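Local coordinates for peroxisomal acyl-coenzyme A oxidase 1 (Arabidopsis thaliana, PDB 1W07), which catalyses the FAD-dependent desaturation of long- and medium-chain acyl-CoAs to 2-trans-enoyl-CoAs in the peroxisome, passing electrons to oxygen to give hydrogen peroxide, at residues G459-L464 against R490-A495; A435-K440 against G453-M458; L56-L61 against G226-N231. The protein carries 1 engineered substitution. All coordinates share one frame; numbering follows the deposited sequence.

Overall arrangement
Contact 3 comes first along the chain, then contact 2, then contact 1. Contacts 1 and 2 are neighbours, with centres about 10 Å apart. They touch each other: Y457 of contact 2 packs on A491, L492 and L464 of contact 1. Together they fold the segment that follows helix 427-443 back onto that helix and then onto helix 480-503, within the helical C-terminal half. Contact 3 lies on the opposite side of the chain's centre, about 50 Å from contact 1 and 44 Å from contact 2, centre to centre. It ties the N-terminal helical domain to the middle domain near the FAD, at the interface between the two subunits.

Contact 1 of 3, residues G459-L464 against R490-A495; sequences GRAAHL and RALRMA
L492 of helix 480-503 meets A461 and L464 of the short helix 461-464 through one methyl group, CD2. The apolar contacts come first. L492 CD2 sits 3.4 Å from A461 CA. It is 3.5 Å from A461 CB. The methyl thus rests on both the main chain and the side chain of the alanine. L464 follows three residues on, and its CB is 3.8 Å from L492 CD2. Its branch CD1 approaches the same methyl to 3.8 Å, measured from L464 CD1 to L492 CD2. The two leucine side chains cross at about a right angle, so the end of L492 lies across the stem and one branch of L464. In L492, CG stands anti to the backbone N (chi1 177°). This torsion helps to carry CD2 off its own helix to the short one.

The backbone bonds stay within each segment. M494 N and R490 O are bonded in helix 480-503. In the short helix, the bond from L464 N to R460 O is weak.

The charged groups lie to the side of this apolar patch. R490 leaves on the far side of its helix, where NH2 makes a salt bridge with D570 and NH1 a hydrogen bond with Q528. R460, at the N-cap position, sends NH1 to E488 in a long, weak ion pair.

The link between the helices is therefore apolar and without directed bonds. About 122 Å² of surface is hidden in all. Contact of this kind depends on shape. The small side chain of A461 probably lets L492 CD2 come close to its main chain. Across these segments the hold probably rests on dispersion and on the burial of L492 and L464, with A461 partly exposed.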
loop_
_atom_site.group_PDB
_atom_site.type_symbol
_atom_site.label_atom_id
_atom_site.label_comp_id
_atom_site.label_asym_id
_atom_site.label_seq_id
_atom_site.Cartn_x
_atom_site.Cartn_y
_atom_site.Cartn_z
ATOM N N GLY B 459 -22.778 -22.546 -18.954
ATOM C CA GLY B 459 -23.747 -23.302 -19.721
ATOM C C GLY B 459 -24.653 -24.113 -18.811
ATOM O O GLY B 459 -25.825 -24.337 -19.116
ATOM N N ARG B 460 -24.106 -24.551 -17.682
ATOM C CA ARG B 460 -24.860 -25.343 -16.724
ATOM C C ARG B 460 -25.604 -24.458 -15.729
ATOM O O ARG B 460 -25.693 -24.783 -14.540
ATOM C CB ARG B 460 -23.919 -26.298 -15.978
ATOM C CG ARG B 460 -23.329 -27.374 -16.877
ATOM C CD ARG B 460 -22.420 -28.348 -16.132
ATOM N NE ARG B 460 -21.034 -27.891 -16.037
ATOM C CZ ARG B 460 -20.579 -27.031 -15.132
ATOM N NH1 ARG B 460 -21.397 -26.518 -14.221
ATOM N NH2 ARG B 460 -19.298 -26.689 -15.133
ATOM N N ALA B 461 -26.146 -23.347 -16.219
ATOM C CA ALA B 461 -26.891 -22.408 -15.386
ATOM C C ALA B 461 -28.127 -23.063 -14.765
ATOM O O ALA B 461 -28.774 -22.488 -13.885
ATOM C CB ALA B 461 -27.306 -21.199 -16.222
ATOM N N ALA B 462 -28.436 -24.269 -15.234
ATOM C CA ALA B 462 -29.586 -25.033 -14.757
ATOM C C ALA B 462 -29.552 -25.249 -13.254
ATOM O O ALA B 462 -30.300 -24.607 -12.516
ATOM C CB ALA B 462 -29.640 -26.380 -15.474
ATOM N N HIS B 463 -28.689 -26.154 -12.795
ATOM C CA HIS B 463 -28.581 -26.431 -11.366
ATOM C C HIS B 463 -27.780 -25.371 -10.638
ATOM O O HIS B 463 -27.944 -25.190 -9.433
ATOM C CB HIS B 463 -27.941 -27.797 -11.118
ATOM C CG HIS B 463 -28.927 -28.861 -10.733
ATOM N ND1 HIS B 463 -29.837 -28.694 -9.714
ATOM C CD2 HIS B 463 -29.137 -30.104 -11.227
ATOM C CE1 HIS B 463 -30.568 -29.786 -9.594
ATOM N NE2 HIS B 463 -30.163 -30.661 -10.500
ATOM N N LEU B 464 -26.914 -24.675 -11.368
ATOM C CA LEU B 464 -26.086 -23.634 -10.771
ATOM C C LEU B 464 -26.916 -22.497 -10.189
ATOM O O LEU B 464 -26.791 -22.180 -9.004
ATOM C CB LEU B 464 -25.089 -23.098 -11.804
ATOM C CG LEU B 464 -23.956 -24.083 -12.138
ATOM C CD1 LEU B 464 -23.084 -23.521 -13.240
ATOM C CD2 LEU B 464 -23.123 -24.367 -10.889
ATOM N N ARG B 490 -21.680 -18.711 -7.729
ATOM C CA ARG B 490 -21.509 -17.338 -7.281
ATOM C C ARG B 490 -21.184 -16.385 -8.437
ATOM O O ARG B 490 -21.748 -15.294 -8.533
ATOM C CB ARG B 490 -20.414 -17.292 -6.208
ATOM C CG ARG B 490 -19.944 -15.902 -5.844
ATOM C CD ARG B 490 -18.516 -15.689 -6.318
ATOM N NE ARG B 490 -17.960 -14.406 -5.863
ATOM C CZ ARG B 490 -16.654 -14.168 -5.773
ATOM N NH1 ARG B 490 -15.782 -15.121 -6.095
ATOM N NH2 ARG B 490 -16.219 -12.991 -5.360
ATOM N N ALA B 491 -20.287 -16.808 -9.321
ATOM C CA ALA B 491 -19.896 -15.998 -10.472
ATOM C C ALA B 491 -21.036 -15.873 -11.481
ATOM O O ALA B 491 -21.372 -14.774 -11.923
ATOM C CB ALA B 491 -18.682 -16.609 -11.148
ATOM N N LEU B 492 -21.624 -17.008 -11.846
ATOM C CA LEU B 492 -22.727 -17.030 -12.801
ATOM C C LEU B 492 -23.895 -16.196 -12.285
ATOM O O LEU B 492 -24.492 -15.428 -13.029
ATOM C CB LEU B 492 -23.190 -18.472 -13.044
ATOM C CG LEU B 492 -24.406 -18.664 -13.967
ATOM C CD1 LEU B 492 -24.137 -18.056 -15.331
ATOM C CD2 LEU B 492 -24.688 -20.145 -14.109
ATOM N N ARG B 493 -24.210 -16.366 -11.006
ATOM C CA ARG B 493 -25.292 -15.641 -10.374
ATOM C C ARG B 493 -25.089 -14.130 -10.482
ATOM O O ARG B 493 -26.009 -13.391 -10.846
ATOM C CB ARG B 493 -25.395 -16.056 -8.906
ATOM C CG ARG B 493 -26.291 -15.179 -8.050
ATOM C CD ARG B 493 -27.747 -15.304 -8.429
ATOM N NE ARG B 493 -28.568 -15.706 -7.283
ATOM C CZ ARG B 493 -29.894 -15.767 -7.306
ATOM N NH1 ARG B 493 -30.544 -15.457 -8.419
ATOM N NH2 ARG B 493 -30.564 -16.148 -6.229
ATOM N N MET B 494 -23.885 -13.672 -10.161
ATOM C CA MET B 494 -23.571 -12.251 -10.237
ATOM C C MET B 494 -23.670 -11.730 -11.668
ATOM O O MET B 494 -24.176 -10.641 -11.900
ATOM C CB MET B 494 -22.160 -11.986 -9.676
ATOM C CG MET B 494 -22.050 -12.241 -8.175
ATOM S SD MET B 494 -20.370 -12.165 -7.487
ATOM C CE MET B 494 -20.161 -10.418 -7.243
ATOM N N ALA B 495 -23.187 -12.513 -12.622
ATOM C CA ALA B 495 -23.221 -12.113 -14.027
ATOM C C ALA B 495 -24.659 -12.057 -14.555
ATOM O O ALA B 495 -25.044 -11.093 -15.225
ATOM C CB ALA B 495 -22.410 -13.075 -14.857
#

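Contact 2 of 3, residues A435-K440 against G453-M458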
loop_
_atom_site.group_PDB
_atom_site.type_symbol
_atom_site.label_atom_id
_atom_site.label_comp_id
_atom_site.label_asym_id
_atom_site.label_seq_id
_atom_site.Cartn_x
_atom_site.Cartn_y
_atom_site.Cartn_z
ATOM N N ALA B 435 -15.986 -7.949 -18.152
ATOM C CA ALA B 435 -17.418 -7.810 -17.891
ATOM C C ALA B 435 -18.186 -7.779 -19.212
ATOM O O ALA B 435 -19.201 -8.463 -19.358
ATOM C CB ALA B 435 -17.690 -6.543 -17.088
ATOM N N ARG B 436 -17.714 -6.990 -20.173
ATOM C CA ARG B 436 -18.386 -6.934 -21.470
ATOM C C ARG B 436 -18.429 -8.335 -22.092
ATOM O O ARG B 436 -19.449 -8.745 -22.631
ATOM C CB ARG B 436 -17.663 -5.972 -22.414
ATOM C CG ARG B 436 -17.824 -4.503 -22.071
ATOM C CD ARG B 436 -17.175 -3.639 -23.135
ATOM N NE ARG B 436 -17.077 -2.236 -22.750
ATOM C CZ ARG B 436 -18.097 -1.384 -22.675
ATOM N NH1 ARG B 436 -19.337 -1.764 -22.963
ATOM N NH2 ARG B 436 -17.867 -0.129 -22.315
ATOM N N PHE B 437 -17.317 -9.059 -22.013
ATOM C CA PHE B 437 -17.238 -10.415 -22.553
ATOM C C PHE B 437 -18.246 -11.333 -21.855
ATOM O O PHE B 437 -18.917 -12.147 -22.497
ATOM C CB PHE B 437 -15.820 -10.968 -22.367
ATOM C CG PHE B 437 -15.684 -12.429 -22.701
ATOM C CD1 PHE B 437 -15.729 -12.859 -24.021
ATOM C CD2 PHE B 437 -15.527 -13.376 -21.691
ATOM C CE1 PHE B 437 -15.622 -14.210 -24.339
ATOM C CE2 PHE B 437 -15.418 -14.739 -21.996
ATOM C CZ PHE B 437 -15.466 -15.154 -23.326
ATOM N N LEU B 438 -18.350 -11.193 -20.537
ATOM C CA LEU B 438 -19.273 -12.011 -19.767
ATOM C C LEU B 438 -20.707 -11.680 -20.133
ATOM O O LEU B 438 -21.541 -12.578 -20.248
ATOM C CB LEU B 438 -19.062 -11.808 -18.259
ATOM C CG LEU B 438 -17.763 -12.396 -17.673
ATOM C CD1 LEU B 438 -17.661 -12.022 -16.196
ATOM C CD2 LEU B 438 -17.746 -13.918 -17.859
ATOM N N MET B 439 -20.993 -10.392 -20.322
ATOM C CA MET B 439 -22.342 -9.964 -20.682
ATOM C C MET B 439 -22.742 -10.510 -22.050
ATOM O O MET B 439 -23.883 -10.921 -22.244
ATOM C CB MET B 439 -22.444 -8.436 -20.672
ATOM C CG MET B 439 -22.366 -7.804 -19.282
ATOM S SD MET B 439 -23.605 -8.408 -18.109
ATOM C CE MET B 439 -22.621 -9.638 -17.182
ATOM N N LYS B 440 -21.807 -10.516 -22.995
ATOM C CA LYS B 440 -22.094 -11.051 -24.320
ATOM C C LYS B 440 -22.316 -12.560 -24.251
ATOM O O LYS B 440 -23.197 -13.093 -24.909
ATOM C CB LYS B 440 -20.946 -10.745 -25.289
ATOM C CG LYS B 440 -20.892 -9.299 -25.730
ATOM C CD LYS B 440 -19.771 -9.040 -26.734
ATOM C CE LYS B 440 -19.933 -9.851 -28.018
ATOM N NZ LYS B 440 -18.858 -9.532 -29.007
ATOM N N GLY B 453 -14.435 -23.630 -22.832
ATOM C CA GLY B 453 -13.314 -23.020 -22.143
ATOM C C GLY B 453 -13.582 -22.693 -20.686
ATOM O O GLY B 453 -14.149 -23.504 -19.950
ATOM N N THR B 454 -13.170 -21.494 -20.278
ATOM C CA THR B 454 -13.343 -21.050 -18.895
ATOM C C THR B 454 -14.741 -20.537 -18.585
ATOM O O THR B 454 -15.022 -20.162 -17.449
ATOM C CB THR B 454 -12.328 -19.940 -18.525
ATOM O OG1 THR B 454 -12.471 -18.832 -19.426
ATOM C CG2 THR B 454 -10.912 -20.470 -18.601
ATOM N N THR B 455 -15.613 -20.518 -19.588
ATOM C CA THR B 455 -16.988 -20.051 -19.402
ATOM C C THR B 455 -17.978 -21.199 -19.615
ATOM O O THR B 455 -19.189 -20.991 -19.663
ATOM C CB THR B 455 -17.330 -18.909 -20.390
ATOM O OG1 THR B 455 -17.221 -19.389 -21.737
ATOM C CG2 THR B 455 -16.371 -17.744 -20.211
ATOM N N ALA B 456 -17.456 -22.415 -19.732
ATOM C CA ALA B 456 -18.297 -23.587 -19.942
ATOM C C ALA B 456 -19.336 -23.722 -18.834
ATOM O O ALA B 456 -20.491 -24.074 -19.089
ATOM C CB ALA B 456 -17.432 -24.839 -20.006
ATOM N N TYR B 457 -18.928 -23.432 -17.604
ATOM C CA TYR B 457 -19.838 -23.536 -16.474
ATOM C C TYR B 457 -21.065 -22.671 -16.676
ATOM O O TYR B 457 -22.144 -22.980 -16.174
ATOM C CB TYR B 457 -19.123 -23.120 -15.182
ATOM C CG TYR B 457 -18.886 -21.625 -15.050
ATOM C CD1 TYR B 457 -19.717 -20.830 -14.259
ATOM C CD2 TYR B 457 -17.832 -21.007 -15.720
ATOM C CE1 TYR B 457 -19.504 -19.451 -14.135
ATOM C CE2 TYR B 457 -17.608 -19.627 -15.608
ATOM C CZ TYR B 457 -18.446 -18.857 -14.816
ATOM O OH TYR B 457 -18.232 -17.498 -14.730
ATOM N N MET B 458 -20.892 -21.578 -17.409
ATOM C CA MET B 458 -21.999 -20.663 -17.652
ATOM C C MET B 458 -23.087 -21.354 -18.452
ATOM O O MET B 458 -24.183 -20.824 -18.606
ATOM C CB MET B 458 -21.511 -19.412 -18.391
ATOM C CG MET B 458 -20.514 -18.577 -17.594
ATOM S SD MET B 458 -19.976 -17.083 -18.453
ATOM C CE MET B 458 -21.258 -15.911 -17.890
#
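F437 and L438 of helix 427-443 use different first torsions to reach T455 and M458. F437 has CG anti to the backbone N (chi1 171°), which brings the end of its ring up to T455. L438 has CG anti to the carbonyl carbon instead (chi1 -71°), and its methyl CD2 reaches M458. The M458 chain is extended as far as SD and then bends (chi3 89°), which sets CE beside L438, near CD2 and the backbone O.

T455 touches the F437 ring at its edge, near the ring plane. T455 CG2 is 3.6 Å from F437 CE2. The two side chains come from opposite directions. The hydroxyl of T455 is used nearby, where OG1 bonds to V452 O, and the methyl is the group that meets the ring. The same ring also packs on P371, E372 and A375 of helix 370-398.

L438 and M458 cross at about a right angle. L438 CD2 lies 3.9 Å from M458 SD and 4.0 Å from M458 CE. The thioether meets L438 by van der Waals contact, and M458 also packs on T441 and V442.

T455 and M458 share one turn, closed by a bond of 2.9 Å from M458 N to T455 O. That turn presents both side chains to the helix. Between them in sequence, Y457 has M458 CG 3.5 Å above one face of its ring, offset toward the rim. T454 O lies at the ring edge, in plane. Y457 OH is bonded to H526 of helix 516-538.

L438, T455 and M458 are buried. The loop and 3-10 turn that follow helix 427-443 fold back and pack on that same helix. This belongs to the helical C-terminal half of the acyl-CoA oxidase fold, away from the flavin.

Contact 3 of 3, residues L56-L61 against G226-N231; sequences LSRKEL and GTKMGN
R58 holds its guanidinium obliquely to G226 O, T227 N and K228 NZ, which meet neither a clear face nor an edge. R58 NH1 is 3.8 Å from G226 O, too far for a bond. R58 NH2 is 3.7 Å from K228 NZ, a close pair of like charges. A water lies among them. It accepts from K228 NZ at 3.0 Å and, weakly, from R58 NH2 at 3.4 Å. It is also 2.8 Å from G226 O.

The like charges are probably tolerated because D224 and D636 of the second subunit form salt bridges with R58 NH1, while K228 NZ donates to N239 OD1 and Y234 O. With chi1 at -174°, the R58 chain runs out past T227, its CD 4.0 Å from OG1, which hydrogen-bonds to D636 of the second subunit. With an alanine at R58, D224 and D636 of the second subunit would probably lose their shared cation, and N235 O its NE donor.

S57 and E60 form a capping box: E60 N bonds to S57 OG at 3.2 Å, and S57 N bonds to E60 OE1.

This capped start of helix 58-78, in the N-terminal domain, faces the middle-domain loop between strands 220-224 and 240-244. The K228 side chain lies about 5 Å from the bound FAD, and the second subunit packs against both segments.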
loop_
_atom_site.group_PDB
_atom_site.type_symbol
_atom_site.label_atom_id
_atom_site.label_comp_id
_atom_site.label_asym_id
_atom_site.label_seq_id
_atom_site.Cartn_x
_atom_site.Cartn_y
_atom_site.Cartn_z
ATOM N N LEU B 56 22.175 5.675 -2.763
ATOM C CA LEU B 56 22.709 6.323 -3.960
ATOM C C LEU B 56 21.821 7.465 -4.433
ATOM O O LEU B 56 20.606 7.415 -4.252
ATOM C CB LEU B 56 22.864 5.281 -5.082
ATOM C CG LEU B 56 23.806 4.087 -4.825
ATOM C CD1 LEU B 56 23.586 3.033 -5.904
ATOM C CD2 LEU B 56 25.269 4.548 -4.797
ATOM N N SER B 57 22.419 8.506 -5.017
ATOM C CA SER B 57 21.626 9.618 -5.539
ATOM C C SER B 57 21.043 9.138 -6.863
ATOM O O SER B 57 21.440 8.082 -7.363
ATOM C CB SER B 57 22.507 10.851 -5.794
ATOM O OG SER B 57 23.489 10.583 -6.808
ATOM N N ARG B 58 20.097 9.890 -7.420
ATOM C CA ARG B 58 19.489 9.527 -8.701
ATOM C C ARG B 58 20.599 9.284 -9.717
ATOM O O ARG B 58 20.658 8.229 -10.348
ATOM C CB ARG B 58 18.576 10.650 -9.210
ATOM C CG ARG B 58 17.770 10.300 -10.479
ATOM C CD ARG B 58 16.490 9.530 -10.153
ATOM N NE ARG B 58 16.005 8.697 -11.262
ATOM C CZ ARG B 58 15.299 9.116 -12.316
ATOM N NH1 ARG B 58 14.938 10.391 -12.464
ATOM N NH2 ARG B 58 14.944 8.234 -13.241
ATOM N N LYS B 59 21.490 10.260 -9.876
ATOM C CA LYS B 59 22.585 10.117 -10.835
ATOM C C LYS B 59 23.449 8.882 -10.616
ATOM O O LYS B 59 23.706 8.129 -11.555
ATOM C CB LYS B 59 23.475 11.365 -10.834
ATOM C CG LYS B 59 22.860 12.569 -11.528
ATOM C CD LYS B 59 23.766 13.786 -11.406
ATOM C CE LYS B 59 23.170 14.999 -12.102
ATOM N NZ LYS B 59 24.025 16.213 -11.957
ATOM N N GLU B 60 23.898 8.666 -9.385
ATOM C CA GLU B 60 24.740 7.500 -9.086
ATOM C C GLU B 60 23.981 6.193 -9.327
ATOM O O GLU B 60 24.567 5.210 -9.780
ATOM C CB GLU B 60 25.217 7.537 -7.629
ATOM C CG GLU B 60 25.918 8.831 -7.245
ATOM C CD GLU B 60 26.206 8.915 -5.760
ATOM O OE1 GLU B 60 25.325 8.542 -4.943
ATOM O OE2 GLU B 60 27.306 9.388 -5.405
ATOM N N LEU B 61 22.683 6.184 -9.015
ATOM C CA LEU B 61 21.859 4.988 -9.192
ATOM C C LEU B 61 21.709 4.680 -10.686
ATOM O O LEU B 61 21.767 3.518 -11.107
ATOM C CB LEU B 61 20.474 5.208 -8.575
ATOM C CG LEU B 61 19.477 4.049 -8.719
ATOM C CD1 LEU B 61 19.925 2.861 -7.872
ATOM C CD2 LEU B 61 18.091 4.508 -8.300
ATOM N N GLY B 226 11.191 12.281 -14.263
ATOM C CA GLY B 226 11.288 12.571 -12.844
ATOM C C GLY B 226 11.349 11.386 -11.896
ATOM O O GLY B 226 11.185 10.232 -12.291
ATOM N N THR B 227 11.582 11.691 -10.623
ATOM C CA THR B 227 11.699 10.682 -9.586
ATOM C C THR B 227 10.363 10.018 -9.291
ATOM O O THR B 227 9.317 10.668 -9.237
ATOM C CB THR B 227 12.292 11.290 -8.286
ATOM O OG1 THR B 227 13.596 11.797 -8.570
ATOM C CG2 THR B 227 12.403 10.233 -7.188
ATOM N N LYS B 228 10.405 8.709 -9.089
ATOM C CA LYS B 228 9.204 7.935 -8.836
ATOM C C LYS B 228 9.141 7.386 -7.416
ATOM O O LYS B 228 10.106 7.429 -6.659
ATOM C CB LYS B 228 9.131 6.782 -9.846
ATOM C CG LYS B 228 8.861 7.259 -11.289
ATOM C CD LYS B 228 9.652 6.498 -12.352
ATOM C CE LYS B 228 11.147 6.683 -12.173
ATOM N NZ LYS B 228 11.895 6.107 -13.318
ATOM N N MET B 229 7.977 6.871 -7.068
ATOM C CA MET B 229 7.721 6.288 -5.767
ATOM C C MET B 229 8.797 5.308 -5.287
ATOM O O MET B 229 9.183 4.381 -6.002
ATOM C CB MET B 229 6.367 5.579 -5.839
ATOM C CG MET B 229 6.007 4.734 -4.645
ATOM S SD MET B 229 4.365 4.004 -4.822
ATOM C CE MET B 229 4.332 3.021 -3.316
ATOM N N GLY B 230 9.266 5.528 -4.061
ATOM C CA GLY B 230 10.238 4.635 -3.450
ATOM C C GLY B 230 11.716 4.932 -3.610
ATOM O O GLY B 230 12.135 5.568 -4.575
ATOM N N ASN B 231 12.509 4.474 -2.646
ATOM C CA ASN B 231 13.959 4.645 -2.695
ATOM C C ASN B 231 14.516 3.520 -3.558
ATOM O O ASN B 231 14.365 2.352 -3.220
ATOM C CB ASN B 231 14.549 4.552 -1.295
ATOM C CG ASN B 231 14.144 5.708 -0.430
ATOM O OD1 ASN B 231 14.436 6.861 -0.744
ATOM N ND2 ASN B 231 13.462 5.415 0.666
HETATM O O HOH W 1 11.838 8.768 -14.631
#